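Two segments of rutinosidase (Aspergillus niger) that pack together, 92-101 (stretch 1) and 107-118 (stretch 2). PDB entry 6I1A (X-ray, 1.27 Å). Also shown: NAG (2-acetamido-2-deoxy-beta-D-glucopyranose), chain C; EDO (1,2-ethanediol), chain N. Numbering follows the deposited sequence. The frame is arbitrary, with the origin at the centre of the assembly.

Stretch 1 (92-101) RIPTTYAAWI
Stretch 2, residues 107-118: QLYSGNQTAYLK

Stretch 1 leaves a strand (92-95), passes Thr-96 and turns through a 3-10 segment at 97-99. Stretch 2 is extended from Leu-108 to Ser-110, bends at Gly-111 and enters a helix at Gln-113. Ala-98 CA lies 4.9 Å from Ser-110 CA, and Ile-93 CA lies 8.1 Å from Leu-117 CA. The stretches therefore run in opposite senses. The contact between them buries 578 Å², both sides summed.

The 3-10 turn is held by Ala-99 N to Thr-96 O (3.2 Å) and Trp-100 N to Tyr-97 O (2.9 Å). Ala-98 (phi/psi -70/-14) and Ala-99 (-63/-29) each present just a CB methyl, which allows close approach. Ala-98 CB points toward stretch 2 and reaches Leu-108 CB at 3.8 Å and Tyr-109 O at 3.5 Å. Ala-99 CB meets Gln-113 CB at 3.6 Å.

One direct hydrogen bond crosses here. Ser-110 (phi/psi -105/112, chi1 m) donates from Ser-110 OG to Ala-98 O, 2.8 Å. Ser-110 CA also approaches Ala-98 O at 3.3 Å.

Leu-108 (phi/psi -71/147; m, t) fills the hollow beside this turn. Leu-108 CD1 lies 3.8 Å from Tyr-97 CE2, oblique to the ring, and 4.3 Å from Thr-96 CB. Thr-96 is p. Tyr-97 has chi1 p and chi2 77°; its CA-to-CB bond points sideways, but its ring comes nearer.

Trp-100 (m, chi2 100°) starts away from stretch 2 and swings its indole back. Trp-100 NE1 donates to Thr-95 OG1 (2.9 Å, 173°), which anchors the ring. Thr-114 (p) sets Thr-114 CG2 over one face of the Trp-100 indole, 3.6 Å from the centroid of its six-membered ring and 13° off the normal. Thr-114 CG2 is 3.5 Å from Ala-99 O.

Leu-117 (chi1 -159°, chi2 163°) is the apolar knob at the strand side. Leu-117 CD1 lies 3.6 Å from Thr-95 CG2 (p) and 4.2 Å from Trp-100 CZ2. Leu-117 CD2 lies 4.1 Å from Ile-93 CD1 (m, t). Ile-93, Thr-95 and Leu-117 are buried here.

Gln-113 (m, chi2 100°, chi3 -41°) folds back over its own loop. Gln-113 NE2 donates to Tyr-109 O (2.9 Å), and Gln-113 OE1 accepts from Gly-111 N (2.8 Å). Gly-111 has phi/psi -144/-133; a CB there would lie 2.4 Å from Tyr-109 CE2.

Two waters bridge the stretches. Water 1 accepts from Thr-96 OG1 (2.7 Å) and donates to Tyr-109 O (2.8 Å). Water 2 donates to Ala-99 O (2.7 Å) and Gly-111 O (2.8 Å) and accepts from Thr-114 N (3.0 Å). Asn-112 points away, and Asn-112 ND2 is bonded to NAG C1 at 1.4 Å.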

# COMPACT_ATOMS: atom_id res chain seq x y z
N ARG A 92 19.02 1.50 19.50
CA ARG A 92 19.43 1.57 18.09
C ARG A 92 20.07 2.91 17.89
O ARG A 92 19.48 3.97 18.25
CB ARG A 92 18.25 1.39 17.16
CG ARG A 92 18.62 1.52 15.69
CD ARG A 92 17.56 0.99 14.77
NE ARG A 92 17.83 1.04 13.34
CZ ARG A 92 17.49 2.00 12.50
NH1 ARG A 92 16.90 3.13 12.90
NH2 ARG A 92 17.71 1.80 11.19
N ILE A 93 21.31 2.96 17.39
CA ILE A 93 22.11 4.17 17.31
C ILE A 93 22.47 4.49 15.87
O ILE A 93 23.44 3.92 15.31
CB ILE A 93 23.36 4.12 18.22
CG1 ILE A 93 23.03 3.64 19.63
CG2 ILE A 93 24.00 5.48 18.19
CD1 ILE A 93 24.18 3.59 20.59
N PRO A 94 21.72 5.38 15.20
CA PRO A 94 22.03 5.83 13.85
C PRO A 94 23.30 6.69 13.87
O PRO A 94 23.43 7.61 14.67
CB PRO A 94 20.81 6.65 13.43
CG PRO A 94 19.72 6.13 14.32
CD PRO A 94 20.40 5.87 15.65
N THR A 95 24.21 6.37 12.95
CA THR A 95 25.46 7.12 12.76
C THR A 95 25.57 7.52 11.30
O THR A 95 25.03 6.83 10.39
CB THR A 95 26.66 6.29 13.19
OG1 THR A 95 26.89 5.14 12.34
CG2 THR A 95 26.58 5.80 14.61
N THR A 96 26.29 8.61 11.02
CA THR A 96 26.70 8.88 9.63
C THR A 96 27.92 8.01 9.31
O THR A 96 28.67 7.64 10.21
CB THR A 96 27.01 10.33 9.35
OG1 THR A 96 28.25 10.65 10.01
CG2 THR A 96 25.91 11.26 9.85
N TYR A 97 28.16 7.79 8.04
CA TYR A 97 29.39 7.02 7.67
C TYR A 97 30.62 7.82 8.11
O TYR A 97 31.70 7.21 8.27
CB TYR A 97 29.48 6.66 6.19
CG TYR A 97 29.53 7.81 5.25
CD1 TYR A 97 30.71 8.54 5.08
CD2 TYR A 97 28.41 8.25 4.55
CE1 TYR A 97 30.79 9.59 4.21
CE2 TYR A 97 28.48 9.35 3.70
CZ TYR A 97 29.69 10.01 3.52
OH TYR A 97 29.76 11.11 2.70
N ALA A 98 30.51 9.14 8.20
CA ALA A 98 31.65 10.03 8.49
C ALA A 98 32.11 9.86 9.93
O ALA A 98 33.20 10.36 10.31
CB ALA A 98 31.29 11.45 8.18
N ALA A 99 31.35 9.21 10.81
CA ALA A 99 31.80 8.83 12.15
C ALA A 99 32.98 7.84 12.00
O ALA A 99 33.78 7.69 12.96
CB ALA A 99 30.67 8.22 12.93
N TRP A 100 32.98 7.08 10.91
CA TRP A 100 33.78 5.85 10.76
C TRP A 100 34.95 6.08 9.84
O TRP A 100 36.03 5.46 10.06
CB TRP A 100 32.89 4.67 10.33
CG TRP A 100 31.75 4.44 11.29
CD1 TRP A 100 30.45 4.86 11.13
CD2 TRP A 100 31.82 3.81 12.57
NE1 TRP A 100 29.73 4.50 12.20
CE2 TRP A 100 30.52 3.86 13.12
CE3 TRP A 100 32.82 3.16 13.30
CZ2 TRP A 100 30.24 3.31 14.37
CZ3 TRP A 100 32.53 2.64 14.53
CH2 TRP A 100 31.24 2.71 15.06
N ILE A 101 34.76 6.84 8.78
CA ILE A 101 35.82 7.13 7.78
C ILE A 101 35.75 8.60 7.43
O ILE A 101 34.68 9.22 7.49
CB ILE A 101 35.69 6.27 6.54
CG1 ILE A 101 34.51 6.63 5.65
CG2 ILE A 101 35.77 4.79 6.91
CD1 ILE A 101 34.59 5.96 4.24
N GLN A 107 31.23 16.31 2.67
CA GLN A 107 30.94 17.51 3.49
C GLN A 107 30.41 17.13 4.86
O GLN A 107 30.26 18.04 5.72
CB GLN A 107 29.90 18.41 2.84
CG GLN A 107 30.36 19.72 2.31
CD GLN A 107 30.96 20.71 3.29
OE1 GLN A 107 31.06 20.58 4.54
NE2 GLN A 107 31.38 21.76 2.64
N LEU A 108 30.14 15.84 5.12
CA LEU A 108 29.75 15.45 6.47
C LEU A 108 30.94 15.55 7.41
O LEU A 108 32.08 15.24 6.96
CB LEU A 108 29.14 14.05 6.48
CG LEU A 108 27.87 13.89 5.64
CD1 LEU A 108 27.45 12.43 5.62
CD2 LEU A 108 26.76 14.79 6.13
N TYR A 109 30.69 15.89 8.66
CA TYR A 109 31.76 16.09 9.64
C TYR A 109 32.24 14.74 10.20
O TYR A 109 31.45 13.89 10.63
CB TYR A 109 31.24 16.95 10.80
CG TYR A 109 32.19 17.09 11.95
CD1 TYR A 109 33.41 17.76 11.78
CD2 TYR A 109 31.89 16.58 13.20
CE1 TYR A 109 34.29 17.88 12.83
CE2 TYR A 109 32.76 16.73 14.27
CZ TYR A 109 33.96 17.39 14.07
OH TYR A 109 34.82 17.49 15.15
N SER A 110 33.58 14.56 10.19
CA SER A 110 34.28 13.44 10.85
C SER A 110 34.95 13.95 12.13
O SER A 110 35.92 14.76 12.01
CB SER A 110 35.33 12.84 9.95
OG SER A 110 34.76 12.14 8.86
N GLY A 111 34.50 13.53 13.28
CA GLY A 111 35.08 13.95 14.57
C GLY A 111 35.09 12.85 15.59
O GLY A 111 35.42 11.72 15.25
N ASN A 112 34.64 13.15 16.80
CA ASN A 112 34.70 12.22 17.95
C ASN A 112 33.37 11.47 18.14
O ASN A 112 33.14 10.98 19.27
CB ASN A 112 35.08 12.96 19.24
CG ASN A 112 36.55 13.22 19.37
OD1 ASN A 112 37.36 12.52 18.79
ND2 ASN A 112 36.89 14.28 20.07
N GLN A 113 32.55 11.33 17.09
CA GLN A 113 31.28 10.59 17.25
C GLN A 113 31.49 9.26 17.96
O GLN A 113 30.68 8.90 18.83
CB GLN A 113 30.66 10.34 15.88
CG GLN A 113 30.16 11.58 15.19
CD GLN A 113 31.09 12.12 14.13
OE1 GLN A 113 32.30 12.14 14.36
NE2 GLN A 113 30.57 12.50 12.96
N THR A 114 32.45 8.42 17.56
CA THR A 114 32.53 7.04 18.09
C THR A 114 32.99 7.07 19.56
O THR A 114 32.75 6.11 20.27
CB THR A 114 33.43 6.13 17.23
OG1 THR A 114 34.76 6.68 17.21
CG2 THR A 114 32.87 5.94 15.83
N ALA A 115 33.66 8.13 19.99
CA ALA A 115 34.02 8.25 21.42
C ALA A 115 32.74 8.45 22.24
O ALA A 115 32.59 7.83 23.31
CB ALA A 115 34.96 9.40 21.65
N TYR A 116 31.84 9.28 21.76
CA TYR A 116 30.55 9.49 22.47
C TYR A 116 29.71 8.23 22.41
O TYR A 116 29.02 7.88 23.38
CB TYR A 116 29.84 10.72 21.92
CG TYR A 116 30.55 12.02 22.22
CD1 TYR A 116 30.59 12.49 23.53
CD2 TYR A 116 31.18 12.73 21.23
CE1 TYR A 116 31.27 13.66 23.83
CE2 TYR A 116 31.86 13.90 21.53
CZ TYR A 116 31.90 14.36 22.84
OH TYR A 116 32.59 15.51 23.18
N LEU A 117 29.71 7.56 21.25
CA LEU A 117 28.98 6.30 21.09
C LEU A 117 29.49 5.29 22.13
O LEU A 117 28.69 4.61 22.81
CB LEU A 117 29.16 5.79 19.64
CG LEU A 117 28.07 4.81 19.23
CD1 LEU A 117 28.04 4.65 17.69
CD2 LEU A 117 28.24 3.48 19.90
N LYS A 118 30.80 5.14 22.24
CA LYS A 118 31.38 4.20 23.21
C LYS A 118 31.03 4.58 24.68
O LYS A 118 30.66 3.67 25.43
CB LYS A 118 32.88 4.23 23.03
CG LYS A 118 33.54 3.28 24.02
CD LYS A 118 35.04 3.06 23.78
CE LYS A 118 35.66 2.26 24.90
NZ LYS A 118 35.02 0.94 25.08
C1 NAG C . 38.29 14.49 20.27
C2 NAG C . 38.53 15.99 20.25
C3 NAG C . 39.96 16.22 20.81
C4 NAG C . 40.24 15.52 22.14
C5 NAG C . 39.93 14.02 22.04
C6 NAG C . 40.23 13.23 23.35
C7 NAG C . 37.85 17.36 18.35
C8 NAG C . 38.06 17.58 16.87
N2 NAG C . 38.55 16.37 18.86
O3 NAG C . 40.16 17.63 20.95
O4 NAG C . 41.65 15.66 22.42
O5 NAG C . 38.55 13.94 21.60
O6 NAG C . 39.46 13.78 24.43
O7 NAG C . 37.14 18.01 19.06
C1 EDO N . 36.12 9.84 12.32
O1 EDO N . 36.74 11.01 12.80
C2 EDO N . 36.68 9.31 11.09
O2 EDO N . 37.96 8.79 11.39
O HOH W 1 28.71 13.31 10.32
O HOH W 2 34.08 9.23 15.21